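Local coordinates for protein transcriptional regulator, AraC family (PDB 3GRA) that probably binds specific DNA sequences and regulates transcription, the part described here being its DJ-1/PfpI-family domain, at residues A[63-66]-A[67-70]; A[82-85]-A[86-89]; A[171-175]-A[176-180]. All coordinates share one frame; numbering follows the deposited sequence.

Contact 1 of 3, residues A[63-66]-A[67-70]; sequences ELSA and AALK
Ser65 and Leu64 close a surface turn against Ala68 and Leu69, just where the chain leaves the short edge strand 62-63 on its way to strand 74-78. The polar side of the turn is linked only loosely, through Ser65 OG. This hydroxyl, placed opposite the backbone N by a chi1 of 168°, lies 3.5 Å from Ala68 N; the N-H points almost straight at it (177°), but the length makes this a weak hydrogen bond. Serine suits the place because its hydroxyl can reach forward to the backbone N-H three residues on. Beside this bond Ser65 CB rests on the methyl of Ala68, CB to CB 3.8 Å, and Ala67 CB lies at a similar distance from Ser65 OG. The alanine methyls are short enough to lie beside these two serine atoms, and Lys70 N continues the turning with a 2.9 Å bond to Ala67 O.

In the mainly parallel sheet of this DJ-1/PfpI-type domain, strand 62-63 lies beside strand 39-45, and the turn carries the chain on to strand 74-78, with helix 90-100 packed against Leu69. Leu64 and Leu69 cross at about a right angle, the CD2 methyl of Leu64 meeting Leu69 CD1 at 3.8 Å, while the other methyl of Leu69, CD2, lies 3.9 Å from Leu64 CG. A chi1 of -62° sets Leu69 CG away from its own carbonyl carbon and brings it to 3.4 Å from Ser65 O; Leu69 CB is 3.7 Å from Ala66 O. Both leucines turn to Leu44 of strand 39-45, and Leu69, buried as befits a branched apolar residue, also packs on Leu93 and Cys97 of the helix.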
loop_
_atom_site.group_PDB
_atom_site.type_symbol
_atom_site.label_atom_id
_atom_site.label_comp_id
_atom_site.label_asym_id
_atom_site.label_seq_id
_atom_site.Cartn_x
_atom_site.Cartn_y
_atom_site.Cartn_z
ATOM N N GLU A 63 8.524 16.251 2.907
ATOM C CA GLU A 63 7.612 17.317 3.259
ATOM C C GLU A 63 7.415 18.113 1.978
ATOM O O GLU A 63 8.377 18.530 1.332
ATOM C CB GLU A 63 8.202 18.194 4.368
ATOM C CG GLU A 63 7.338 19.395 4.731
ATOM C CD GLU A 63 7.292 19.665 6.231
ATOM O OE1 GLU A 63 8.335 19.508 6.901
ATOM O OE2 GLU A 63 6.214 20.043 6.744
ATOM N N LEU A 64 6.161 18.310 1.603
ATOM C CA LEU A 64 5.848 19.026 0.379
ATOM C C LEU A 64 6.412 20.441 0.366
ATOM O O LEU A 64 6.358 21.166 1.359
ATOM C CB LEU A 64 4.332 19.052 0.170
ATOM C CG LEU A 64 3.836 19.467 -1.217
ATOM C CD1 LEU A 64 2.522 18.758 -1.522
ATOM C CD2 LEU A 64 3.675 20.979 -1.284
ATOM N N SER A 65 6.981 20.808 -0.772
ATOM C CA SER A 65 7.553 22.126 -0.961
ATOM C C SER A 65 6.797 22.723 -2.122
ATOM O O SER A 65 6.796 22.160 -3.221
ATOM C CB SER A 65 9.039 22.029 -1.308
ATOM O OG SER A 65 9.525 23.284 -1.746
ATOM N N ALA A 66 6.139 23.849 -1.877
ATOM C CA ALA A 66 5.363 24.508 -2.917
ATOM C C ALA A 66 6.196 24.654 -4.186
ATOM O O ALA A 66 5.686 24.489 -5.299
ATOM C CB ALA A 66 4.896 25.880 -2.433
ATOM N N ALA A 67 7.480 24.948 -4.005
ATOM C CA ALA A 67 8.398 25.129 -5.126
ATOM C C ALA A 67 8.704 23.830 -5.876
ATOM O O ALA A 67 8.557 23.765 -7.093
ATOM C CB ALA A 67 9.702 25.774 -4.627
ATOM N N ALA A 68 9.118 22.803 -5.141
ATOM C CA ALA A 68 9.460 21.504 -5.721
ATOM C C ALA A 68 8.305 20.746 -6.405
ATOM O O ALA A 68 8.392 19.533 -6.628
ATOM C CB ALA A 68 10.092 20.623 -4.653
ATOM N N LEU A 69 7.223 21.445 -6.727
ATOM C CA LEU A 69 6.102 20.813 -7.409
ATOM C C LEU A 69 6.209 21.242 -8.869
ATOM O O LEU A 69 5.614 20.646 -9.765
ATOM C CB LEU A 69 4.764 21.286 -6.818
ATOM C CG LEU A 69 4.466 20.985 -5.339
ATOM C CD1 LEU A 69 3.067 21.457 -4.992
ATOM C CD2 LEU A 69 4.586 19.501 -5.076
ATOM N N LYS A 70 7.012 22.277 -9.078
ATOM C CA LYS A 70 7.254 22.879 -10.382
ATOM C C LYS A 70 7.711 21.900 -11.457
ATOM O O LYS A 70 7.360 22.054 -12.625
ATOM C CB LYS A 70 8.293 23.994 -10.228
ATOM C CG LYS A 70 8.355 24.978 -11.380
ATOM C CD LYS A 70 9.289 26.143 -11.056
ATOM C CE LYS A 70 9.325 27.169 -12.190
ATOM N NZ LYS A 70 9.840 26.600 -13.473
#

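Contact 2 of 3, residues A[82-85]-A[86-89]; sequences RTPL and KYPE
Lys86 runs beside Pro84 and over the ring of Tyr87, so the aliphatic part of its chain makes the contact. CB starts against the carbonyl group of Leu85. CG is set between the backbone N and the carbonyl carbon (chi1 52°), and this turn puts it over the centre of one face of the Tyr87 ring, 3.6 Å above the plane; Lys86 CG is also 3.9 Å from Pro84 O. From there the chain is extended. Lys86 CD comes within 4.2 Å of Pro84 CB, and Lys86 CE lies 3.4 Å from Pro84 CG, tighter than ordinary van der Waals contact. The two side chains point the same way, and Lys86 NZ, at the tip, is still only 4.0 Å from Pro84 CG. A lysine can lie along the protein surface in this manner because four methylenes precede its charge.

The stiff proline ring gives Tyr87 a second apolar neighbour, Pro84 CG lying 4.2 Å from Tyr87 CZ. Pro84 O approaches the same ring obliquely, with Tyr87 CE2 at 3.4 Å, and the Thr83 CG2 methyl stands near the ring plane at the edge. Both hydroxyls are tied to one neighbouring loop, Tyr87 OH bonding to Glu14 N and Thr83 OG1 to Glu14 O; tyrosine and threonine each combine an apolar surface with a polar end. Arg116 NH1, from helix 110-117, bonds to Lys86 O.

The backbone closes through Lys86 N, which makes a weak, bent hydrogen bond to Pro84 O (3.1 Å, 138°). That bond belongs to an inverse gamma turn centred on Leu85, within the loop that joins strand 74-78 to helix 90-100 of the DJ-1/PfpI-type domain.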
loop_
_atom_site.group_PDB
_atom_site.type_symbol
_atom_site.label_atom_id
_atom_site.label_comp_id
_atom_site.label_asym_id
_atom_site.label_seq_id
_atom_site.Cartn_x
_atom_site.Cartn_y
_atom_site.Cartn_z
ATOM N N ARG A 82 -11.170 6.893 6.279
ATOM C CA ARG A 82 -11.108 7.691 7.490
ATOM C C ARG A 82 -10.364 9.017 7.321
ATOM O O ARG A 82 -10.209 9.771 8.281
ATOM C CB ARG A 82 -10.485 6.851 8.613
ATOM C CG ARG A 82 -11.296 5.575 8.930
ATOM C CD ARG A 82 -12.626 5.910 9.614
ATOM N NE ARG A 82 -13.661 4.882 9.442
ATOM C CZ ARG A 82 -13.530 3.597 9.766
ATOM N NH1 ARG A 82 -12.396 3.142 10.287
ATOM N NH2 ARG A 82 -14.544 2.761 9.574
ATOM N N THR A 83 -9.916 9.311 6.101
ATOM C CA THR A 83 -9.194 10.556 5.849
ATOM C C THR A 83 -10.035 11.787 6.166
ATOM O O THR A 83 -11.120 11.982 5.614
ATOM C CB THR A 83 -8.740 10.678 4.388
ATOM O OG1 THR A 83 -7.792 9.642 4.076
ATOM C CG2 THR A 83 -8.101 12.038 4.163
ATOM N N PRO A 84 -9.540 12.640 7.073
ATOM C CA PRO A 84 -10.299 13.845 7.417
ATOM C C PRO A 84 -10.423 14.791 6.211
ATOM O O PRO A 84 -9.465 14.993 5.461
ATOM C CB PRO A 84 -9.505 14.433 8.591
ATOM C CG PRO A 84 -8.110 13.898 8.382
ATOM C CD PRO A 84 -8.358 12.483 7.937
ATOM N N LEU A 85 -11.616 15.351 6.024
ATOM C CA LEU A 85 -11.882 16.243 4.910
ATOM C C LEU A 85 -11.547 17.685 5.269
ATOM O O LEU A 85 -12.434 18.533 5.388
ATOM C CB LEU A 85 -13.346 16.128 4.497
ATOM C CG LEU A 85 -13.838 14.710 4.214
ATOM C CD1 LEU A 85 -15.334 14.727 3.921
ATOM C CD2 LEU A 85 -13.068 14.117 3.044
ATOM N N LYS A 86 -10.259 17.965 5.437
ATOM C CA LYS A 86 -9.817 19.310 5.795
ATOM C C LYS A 86 -8.724 19.743 4.829
ATOM O O LYS A 86 -8.963 19.834 3.624
ATOM C CB LYS A 86 -9.256 19.288 7.205
ATOM C CG LYS A 86 -8.212 18.186 7.281
ATOM C CD LYS A 86 -7.523 18.130 8.702
ATOM C CE LYS A 86 -6.597 16.872 9.075
ATOM N NZ LYS A 86 -5.851 16.590 10.317
ATOM N N TYR A 87 -7.536 20.031 5.358
ATOM C CA TYR A 87 -6.419 20.441 4.529
ATOM C C TYR A 87 -6.805 21.579 3.591
ATOM O O TYR A 87 -6.600 21.486 2.378
ATOM C CB TYR A 87 -5.933 19.240 3.712
ATOM C CG TYR A 87 -5.667 18.001 4.542
ATOM C CD1 TYR A 87 -4.641 17.976 5.487
ATOM C CD2 TYR A 87 -6.427 16.849 4.368
ATOM C CE1 TYR A 87 -4.375 16.830 6.236
ATOM C CE2 TYR A 87 -6.172 15.700 5.104
ATOM C CZ TYR A 87 -5.142 15.694 6.037
ATOM O OH TYR A 87 -4.872 14.544 6.758
ATOM N N PRO A 88 -7.357 22.674 4.144
ATOM C CA PRO A 88 -7.771 23.835 3.348
ATOM C C PRO A 88 -6.699 24.369 2.405
ATOM O O PRO A 88 -7.016 24.966 1.377
ATOM C CB PRO A 88 -8.160 24.865 4.409
ATOM C CG PRO A 88 -7.332 24.462 5.592
ATOM C CD PRO A 88 -7.476 22.967 5.584
ATOM N N GLU A 89 -5.435 24.166 2.760
ATOM C CA GLU A 89 -4.336 24.640 1.931
ATOM C C GLU A 89 -4.347 24.035 0.536
ATOM O O GLU A 89 -3.861 24.646 -0.432
ATOM C CB GLU A 89 -3.004 24.297 2.600
ATOM C CG GLU A 89 -2.862 22.806 2.861
ATOM C CD GLU A 89 -1.687 22.470 3.729
ATOM O OE1 GLU A 89 -0.555 22.853 3.367
ATOM O OE2 GLU A 89 -1.893 21.822 4.771
#

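Contact 3 of 3, residues A[171-175]-A[176-180]; sequences LVRRL and YGDGL
Val172 and Arg173 offer their carbonyl oxygens to Tyr176 and Gly177 as helix 161-176 ends. Of these hydrogen bonds, Tyr176 N to Val172 O is short and nearly straight (2.9 Å, 169°), and Val172 O also accepts from Leu175 N. Gly177 N to Arg173 O, at 3.1 Å and 133°, is weak, as the helix is already coming undone. Gly177 then takes a positive phi of 96°, where a side chain would press on the carbonyl oxygen of Tyr176; glycine avoids this and serves as the N-cap residue of helix 178-188.

Apolar contacts bridge the break. Val172 CG1 meets Leu180 CD2 at 3.9 Å, the two side chains crossing at about a right angle, and both continue inward onto helix 18-34, at Val27 and Leu34. Within the last turn of the first helix, a CH-pi contact places Leu175 CB over one face of the Tyr176 ring, 3.9 Å from its centroid and displaced towards the rim. Helix 161-176 lies against the central sheet here, Leu175 touching Tyr6 of strand 6-12 and Phe39 of strand 39-45. Tyr176 also leans on Tyr6 and Arg35. Replacing it with an alanine would probably leave Leu175 CB without its aromatic cover and open a gap beside Tyr6 and Arg35.

Charge plays a looser part. Asp178 OD1 comes at the edge of the Arg173 guanidinium, near its plane, yet stays 4.1 Å from Arg173 NE, beyond a salt bridge. Closer to Asp178 OD1 are the methylenes, with Arg173 CG at 3.2 Å. The chemistry implies a helix-to-helix junction in which backbone hydrogen bonds and hydrocarbon packing are the direct contacts, and the Arg173-Asp178 charges probably add a weaker attraction.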
loop_
_atom_site.group_PDB
_atom_site.type_symbol
_atom_site.label_atom_id
_atom_site.label_comp_id
_atom_site.label_asym_id
_atom_site.label_seq_id
_atom_site.Cartn_x
_atom_site.Cartn_y
_atom_site.Cartn_z
ATOM N N LEU A 171 -2.667 5.488 -17.469
ATOM C CA LEU A 171 -1.612 6.470 -17.631
ATOM C C LEU A 171 -0.457 5.874 -18.435
ATOM O O LEU A 171 0.071 6.524 -19.333
ATOM C CB LEU A 171 -1.105 6.945 -16.261
ATOM C CG LEU A 171 0.059 7.952 -16.264
ATOM C CD1 LEU A 171 -0.331 9.157 -17.114
ATOM C CD2 LEU A 171 0.391 8.410 -14.828
ATOM N N VAL A 172 -0.070 4.642 -18.110
ATOM C CA VAL A 172 1.026 3.980 -18.815
ATOM C C VAL A 172 0.683 3.792 -20.296
ATOM O O VAL A 172 1.513 4.006 -21.176
ATOM C CB VAL A 172 1.330 2.607 -18.181
ATOM C CG1 VAL A 172 2.448 1.904 -18.949
ATOM C CG2 VAL A 172 1.725 2.796 -16.717
ATOM N N ARG A 173 -0.556 3.400 -20.553
ATOM C CA ARG A 173 -1.056 3.174 -21.905
ATOM C C ARG A 173 -0.990 4.463 -22.740
ATOM O O ARG A 173 -0.558 4.453 -23.892
ATOM C CB ARG A 173 -2.500 2.676 -21.788
ATOM C CG ARG A 173 -3.141 2.116 -23.032
ATOM C CD ARG A 173 -4.472 1.454 -22.658
ATOM N NE ARG A 173 -4.286 0.274 -21.812
ATOM C CZ ARG A 173 -4.986 0.015 -20.705
ATOM N NH1 ARG A 173 -5.926 0.857 -20.289
ATOM N NH2 ARG A 173 -4.763 -1.100 -20.022
ATOM N N ARG A 174 -1.408 5.573 -22.138
ATOM C CA ARG A 174 -1.433 6.879 -22.790
ATOM C C ARG A 174 -0.057 7.501 -23.046
ATOM O O ARG A 174 0.082 8.399 -23.882
ATOM C CB ARG A 174 -2.269 7.841 -21.940
ATOM C CG ARG A 174 -2.131 9.318 -22.276
ATOM C CD ARG A 174 -2.911 9.707 -23.518
ATOM N NE ARG A 174 -2.722 11.117 -23.858
ATOM C CZ ARG A 174 -3.196 12.138 -23.153
ATOM N NH1 ARG A 174 -3.903 11.930 -22.050
ATOM N NH2 ARG A 174 -2.970 13.382 -23.557
ATOM N N LEU A 175 0.959 7.022 -22.338
ATOM C CA LEU A 175 2.299 7.565 -22.485
ATOM C C LEU A 175 3.271 6.683 -23.267
ATOM O O LEU A 175 4.006 7.173 -24.118
ATOM C CB LEU A 175 2.895 7.850 -21.102
ATOM C CG LEU A 175 2.146 8.828 -20.194
ATOM C CD1 LEU A 175 2.744 8.801 -18.797
ATOM C CD2 LEU A 175 2.207 10.216 -20.788
ATOM N N TYR A 176 3.278 5.386 -22.987
ATOM C CA TYR A 176 4.217 4.508 -23.665
ATOM C C TYR A 176 3.610 3.387 -24.514
ATOM O O TYR A 176 4.324 2.509 -25.005
ATOM C CB TYR A 176 5.208 3.972 -22.627
ATOM C CG TYR A 176 5.865 5.110 -21.857
ATOM C CD1 TYR A 176 5.509 5.397 -20.537
ATOM C CD2 TYR A 176 6.778 5.960 -22.486
ATOM C CE1 TYR A 176 6.037 6.504 -19.868
ATOM C CE2 TYR A 176 7.311 7.067 -21.830
ATOM C CZ TYR A 176 6.936 7.337 -20.523
ATOM O OH TYR A 176 7.435 8.458 -19.895
ATOM N N GLY A 177 2.290 3.430 -24.690
ATOM C CA GLY A 177 1.619 2.443 -25.516
ATOM C C GLY A 177 1.003 1.240 -24.833
ATOM O O GLY A 177 1.359 0.896 -23.709
ATOM N N ASP A 178 0.077 0.595 -25.537
ATOM C CA ASP A 178 -0.612 -0.583 -25.033
ATOM C C ASP A 178 0.416 -1.669 -24.732
ATOM O O ASP A 178 0.238 -2.482 -23.822
ATOM C CB ASP A 178 -1.613 -1.095 -26.078
ATOM C CG ASP A 178 -2.527 0.004 -26.608
ATOM O OD1 ASP A 178 -3.308 0.571 -25.814
ATOM O OD2 ASP A 178 -2.461 0.300 -27.825
ATOM N N GLY A 179 1.497 -1.669 -25.504
ATOM C CA GLY A 179 2.545 -2.655 -25.323
ATOM C C GLY A 179 3.108 -2.712 -23.917
ATOM O O GLY A 179 3.172 -3.789 -23.318
ATOM N N LEU A 180 3.514 -1.564 -23.382
ATOM C CA LEU A 180 4.078 -1.516 -22.033
ATOM C C LEU A 180 3.025 -1.863 -20.983
ATOM O O LEU A 180 3.256 -2.702 -20.117
ATOM C CB LEU A 180 4.651 -0.126 -21.748
ATOM C CG LEU A 180 5.629 -0.031 -20.576
ATOM C CD1 LEU A 180 6.840 -0.902 -20.860
ATOM C CD2 LEU A 180 6.055 1.410 -20.372
#

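The three contacts follow one another along the chain without touching. Contacts 1 and 2 are nearest, with centres 19 Å and closest atoms about 7 Å apart, and helix 90-100 relates them: it starts just after contact 2 and receives Leu69 of contact 1 on its side. Contacts 1 and 3 have centres 27 Å apart but both reach strand 39-45, at Leu44 and Phe39. Contacts 2 and 3 lie on opposite sides of the chain's centre, 33 Å between centres. Only contact 2 nears the metal site: the Tyr87 side chain is about 8 Å from that of Asp91, which binds magnesium in this protein though not in this chain, and about 9 Å from a magnesium ion in the crystal.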